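Long-range contact in lipase (Rhizopus chinensis, PDB 6A0W), which probably hydrolyses the ester bonds of triacylglycerols, as a class 3 fungal lipase of the alpha/beta-hydrolase fold: residues Ile117-Pro129 with Ala133-Gln145. Sequence-based numbering, arbitrary orientation.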
# COMPACT_ATOMS: atom_id res chain seq x y z
N ILE A 117 4.20 13.60 5.69
CA ILE A 117 5.04 13.76 4.51
C ILE A 117 6.04 14.88 4.69
O ILE A 117 7.22 14.73 4.33
CB ILE A 117 4.17 14.08 3.26
CG1 ILE A 117 3.20 12.94 2.98
CG2 ILE A 117 5.05 14.32 2.05
CD1 ILE A 117 3.81 11.55 3.07
N THR A 118 5.57 16.03 5.19
CA THR A 118 6.47 17.17 5.40
C THR A 118 7.55 16.86 6.44
O THR A 118 8.67 17.23 6.24
CB THR A 118 5.74 18.48 5.78
OG1 THR A 118 5.22 18.33 7.10
CG2 THR A 118 4.63 18.79 4.85
N ASP A 119 7.27 16.07 7.46
CA ASP A 119 8.28 15.80 8.50
C ASP A 119 9.13 14.58 8.23
O ASP A 119 9.90 14.17 9.08
CB ASP A 119 7.59 15.61 9.86
CG ASP A 119 6.92 16.89 10.37
OD1 ASP A 119 7.13 17.93 9.71
OD2 ASP A 119 6.09 16.82 11.31
N MET A 120 8.84 13.88 7.13
CA MET A 120 9.35 12.51 6.97
C MET A 120 10.88 12.65 6.97
O MET A 120 11.38 13.54 6.32
CB MET A 120 8.90 11.91 5.63
CG MET A 120 9.35 10.48 5.40
SD MET A 120 8.69 9.82 3.86
CE MET A 120 6.99 9.58 4.34
N VAL A 121 11.59 11.71 7.57
CA VAL A 121 13.04 11.64 7.41
C VAL A 121 13.44 10.38 6.62
O VAL A 121 12.86 9.31 6.79
CB VAL A 121 13.78 11.65 8.77
CG1 VAL A 121 13.35 12.85 9.62
CG2 VAL A 121 13.57 10.38 9.56
N PHE A 122 14.53 10.49 5.89
CA PHE A 122 14.86 9.54 4.83
C PHE A 122 15.85 8.47 5.26
O PHE A 122 16.10 7.53 4.51
CB PHE A 122 15.40 10.27 3.60
CG PHE A 122 14.49 11.34 3.08
CD1 PHE A 122 13.11 11.25 3.26
CD2 PHE A 122 15.01 12.45 2.47
CE1 PHE A 122 12.28 12.25 2.81
CE2 PHE A 122 14.19 13.46 2.03
CZ PHE A 122 12.82 13.36 2.18
N THR A 123 16.33 8.55 6.49
CA THR A 123 17.34 7.63 6.99
C THR A 123 16.96 6.15 6.81
O THR A 123 15.88 5.72 7.20
CB THR A 123 17.54 7.88 8.50
OG1 THR A 123 17.67 9.27 8.70
CG2 THR A 123 18.78 7.20 9.03
N PHE A 124 17.93 5.38 6.34
CA PHE A 124 17.83 3.95 6.19
C PHE A 124 18.25 3.22 7.44
O PHE A 124 19.07 3.71 8.18
CB PHE A 124 18.79 3.51 5.08
CG PHE A 124 18.29 3.81 3.71
CD1 PHE A 124 17.12 3.23 3.25
CD2 PHE A 124 19.05 4.57 2.83
CE1 PHE A 124 16.70 3.44 1.94
CE2 PHE A 124 18.63 4.79 1.54
CZ PHE A 124 17.46 4.20 1.09
N THR A 125 17.69 2.04 7.66
CA THR A 125 18.25 1.01 8.51
C THR A 125 18.53 -0.17 7.57
O THR A 125 17.84 -0.32 6.58
CB THR A 125 17.20 0.47 9.50
OG1 THR A 125 16.65 1.55 10.24
CG2 THR A 125 17.82 -0.54 10.46
N ASP A 126 19.47 -1.05 7.94
CA ASP A 126 19.71 -2.27 7.21
C ASP A 126 18.51 -3.18 7.26
O ASP A 126 17.90 -3.33 8.31
CB ASP A 126 20.92 -3.04 7.75
CG ASP A 126 22.23 -2.40 7.36
OD1 ASP A 126 22.24 -1.39 6.62
OD2 ASP A 126 23.28 -2.92 7.80
N TYR A 127 18.20 -3.80 6.12
CA TYR A 127 17.19 -4.82 6.06
C TYR A 127 17.82 -6.17 6.30
O TYR A 127 18.47 -6.77 5.42
CB TYR A 127 16.46 -4.72 4.71
CG TYR A 127 15.23 -5.60 4.59
CD1 TYR A 127 14.11 -5.45 5.43
CD2 TYR A 127 15.17 -6.59 3.63
CE1 TYR A 127 13.01 -6.31 5.34
CE2 TYR A 127 14.06 -7.42 3.49
CZ TYR A 127 12.96 -7.27 4.31
OH TYR A 127 11.88 -8.16 4.16
N SER A 128 17.59 -6.72 7.47
CA SER A 128 18.47 -7.80 7.94
C SER A 128 18.30 -9.11 7.15
O SER A 128 19.29 -9.76 6.84
CB SER A 128 18.38 -7.96 9.46
OG SER A 128 17.43 -8.92 9.80
N PRO A 129 17.12 -9.36 6.56
CA PRO A 129 17.01 -10.58 5.76
C PRO A 129 17.84 -10.61 4.48
O PRO A 129 17.97 -11.68 3.87
CB PRO A 129 15.51 -10.67 5.43
CG PRO A 129 14.85 -9.89 6.54
CD PRO A 129 15.79 -8.79 6.88
N ALA A 133 20.53 -4.65 1.43
CA ALA A 133 19.19 -4.06 1.27
C ALA A 133 18.92 -3.17 2.46
O ALA A 133 19.38 -3.47 3.55
CB ALA A 133 18.11 -5.13 1.16
N LYS A 134 18.30 -2.02 2.21
CA LYS A 134 18.00 -1.05 3.26
C LYS A 134 16.56 -0.57 3.09
O LYS A 134 16.07 -0.46 1.95
CB LYS A 134 18.95 0.14 3.16
CG LYS A 134 20.43 -0.16 3.41
CD LYS A 134 21.23 1.08 3.04
CE LYS A 134 22.69 1.05 3.49
NZ LYS A 134 23.23 -0.32 3.68
N VAL A 135 15.88 -0.36 4.21
CA VAL A 135 14.53 0.19 4.25
C VAL A 135 14.44 1.37 5.21
O VAL A 135 15.31 1.58 6.07
CB VAL A 135 13.51 -0.88 4.65
CG1 VAL A 135 13.66 -2.06 3.71
CG2 VAL A 135 13.73 -1.35 6.06
N HIS A 136 13.50 2.24 4.91
CA HIS A 136 13.25 3.44 5.71
C HIS A 136 13.19 3.09 7.18
O HIS A 136 12.50 2.13 7.55
CB HIS A 136 11.90 4.00 5.27
CG HIS A 136 11.48 5.23 6.00
ND1 HIS A 136 10.76 5.18 7.18
CD2 HIS A 136 11.62 6.54 5.68
CE1 HIS A 136 10.48 6.42 7.55
NE2 HIS A 136 10.95 7.26 6.63
N ALA A 137 13.98 3.76 8.01
CA ALA A 137 14.14 3.32 9.42
C ALA A 137 12.84 3.37 10.21
O ALA A 137 12.50 2.45 10.98
CB ALA A 137 15.18 4.18 10.12
N GLY A 138 12.09 4.43 9.97
CA GLY A 138 10.75 4.59 10.56
C GLY A 138 9.82 3.46 10.20
O GLY A 138 9.22 2.84 11.07
N PHE A 139 9.68 3.17 8.90
CA PHE A 139 8.71 2.14 8.55
C PHE A 139 9.09 0.82 9.23
O PHE A 139 8.23 0.03 9.64
CB PHE A 139 8.60 1.98 7.03
CG PHE A 139 8.28 3.25 6.26
CD1 PHE A 139 7.64 4.32 6.83
CD2 PHE A 139 8.58 3.32 4.91
CE1 PHE A 139 7.45 5.50 6.12
CE2 PHE A 139 8.36 4.47 4.17
CZ PHE A 139 7.76 5.56 4.77
N LEU A 140 10.37 0.48 9.18
CA LEU A 140 10.83 -0.78 9.73
C LEU A 140 10.66 -0.88 11.25
O LEU A 140 10.28 -1.94 11.76
CB LEU A 140 12.30 -1.04 9.34
CG LEU A 140 12.86 -2.42 9.72
CD1 LEU A 140 12.19 -3.50 8.93
CD2 LEU A 140 14.36 -2.49 9.49
N SER A 141 10.89 0.21 11.99
CA SER A 141 10.57 0.19 13.44
C SER A 141 9.11 -0.06 13.73
O SER A 141 8.78 -0.88 14.58
CB SER A 141 10.95 1.51 14.14
OG SER A 141 11.32 2.47 13.19
N SER A 142 8.24 0.57 12.94
CA SER A 142 6.82 0.34 13.12
C SER A 142 6.47 -1.12 12.83
O SER A 142 5.73 -1.76 13.60
CB SER A 142 5.97 1.29 12.25
OG SER A 142 6.33 2.63 12.44
N TYR A 143 7.06 -1.65 11.76
CA TYR A 143 6.81 -3.03 11.43
C TYR A 143 7.22 -3.93 12.59
O TYR A 143 6.49 -4.88 12.94
CB TYR A 143 7.54 -3.46 10.12
CG TYR A 143 7.20 -4.89 9.75
CD1 TYR A 143 5.91 -5.23 9.40
CD2 TYR A 143 8.11 -5.91 9.96
CE1 TYR A 143 5.51 -6.52 9.23
CE2 TYR A 143 7.75 -7.24 9.77
CZ TYR A 143 6.44 -7.54 9.41
OH TYR A 143 6.00 -8.84 9.27
N ASN A 144 8.41 -3.70 13.13
CA ASN A 144 8.91 -4.59 14.20
C ASN A 144 8.07 -4.53 15.48
O ASN A 144 8.01 -5.52 16.21
CB ASN A 144 10.40 -4.30 14.47
CG ASN A 144 11.31 -4.93 13.42
OD1 ASN A 144 11.10 -6.04 13.05
ND2 ASN A 144 12.27 -4.19 12.91
N GLN A 145 7.29 -3.47 15.67
CA GLN A 145 6.26 -3.45 16.72
C GLN A 145 5.05 -4.30 16.38
O GLN A 145 4.60 -5.11 17.20
CB GLN A 145 5.77 -2.03 17.02
CG GLN A 145 6.84 -1.08 17.53
CD GLN A 145 7.41 -1.56 18.87
OE1 GLN A 145 6.66 -1.88 19.80
NE2 GLN A 145 8.71 -1.84 18.88
O HOH W 1 10.08 9.49 8.77
O HOH W 2 14.34 0.63 12.19
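F124 lies across the aliphatic chain of K134 at about a right angle, its CD1 3.6 Å from K134 CB, and Y243 stacks on the same ring. A long lysine suits this place because its methylenes pack against the phenyl obliquely while its amine runs beside D126, where K134 NZ meets D126 OD1 at 3.3 Å on the syn side, well out of the carboxylate plane. These residues belong to a short antiparallel hairpin, 124-126 with 134-136. T125 and V135 form its hydrogen-bonded pair, and T125 N reaches V135 O almost straight (2.9 Å, 171°). On the face carrying T125 and V135, Y127 swings its ring inward with CG anti to the backbone N (chi1 -171°). Y127 CD1 then meets V135 CG1 at 3.8 Å, the two side chains crossing obliquely; P129 CD covers one ring face, and the hydroxyl bonds to Q187.

H136 ends the strand and is at once the N-cap of helix 137-160. H136 ND1 accepts the N-H of F139 in the ring plane (2.9 Å), while H136 NE2 lies 2.8 Å from V121 O and M120 CG packs nearby. The small methyl of A137 fits close beside T125 OG1. The cap thus holds the imidazole, and A137 N-H to T123 O (N to O 2.8 Å) ties the first turn to the loop before strand 124-126; the salt bridge is a longer, probably weaker, addition.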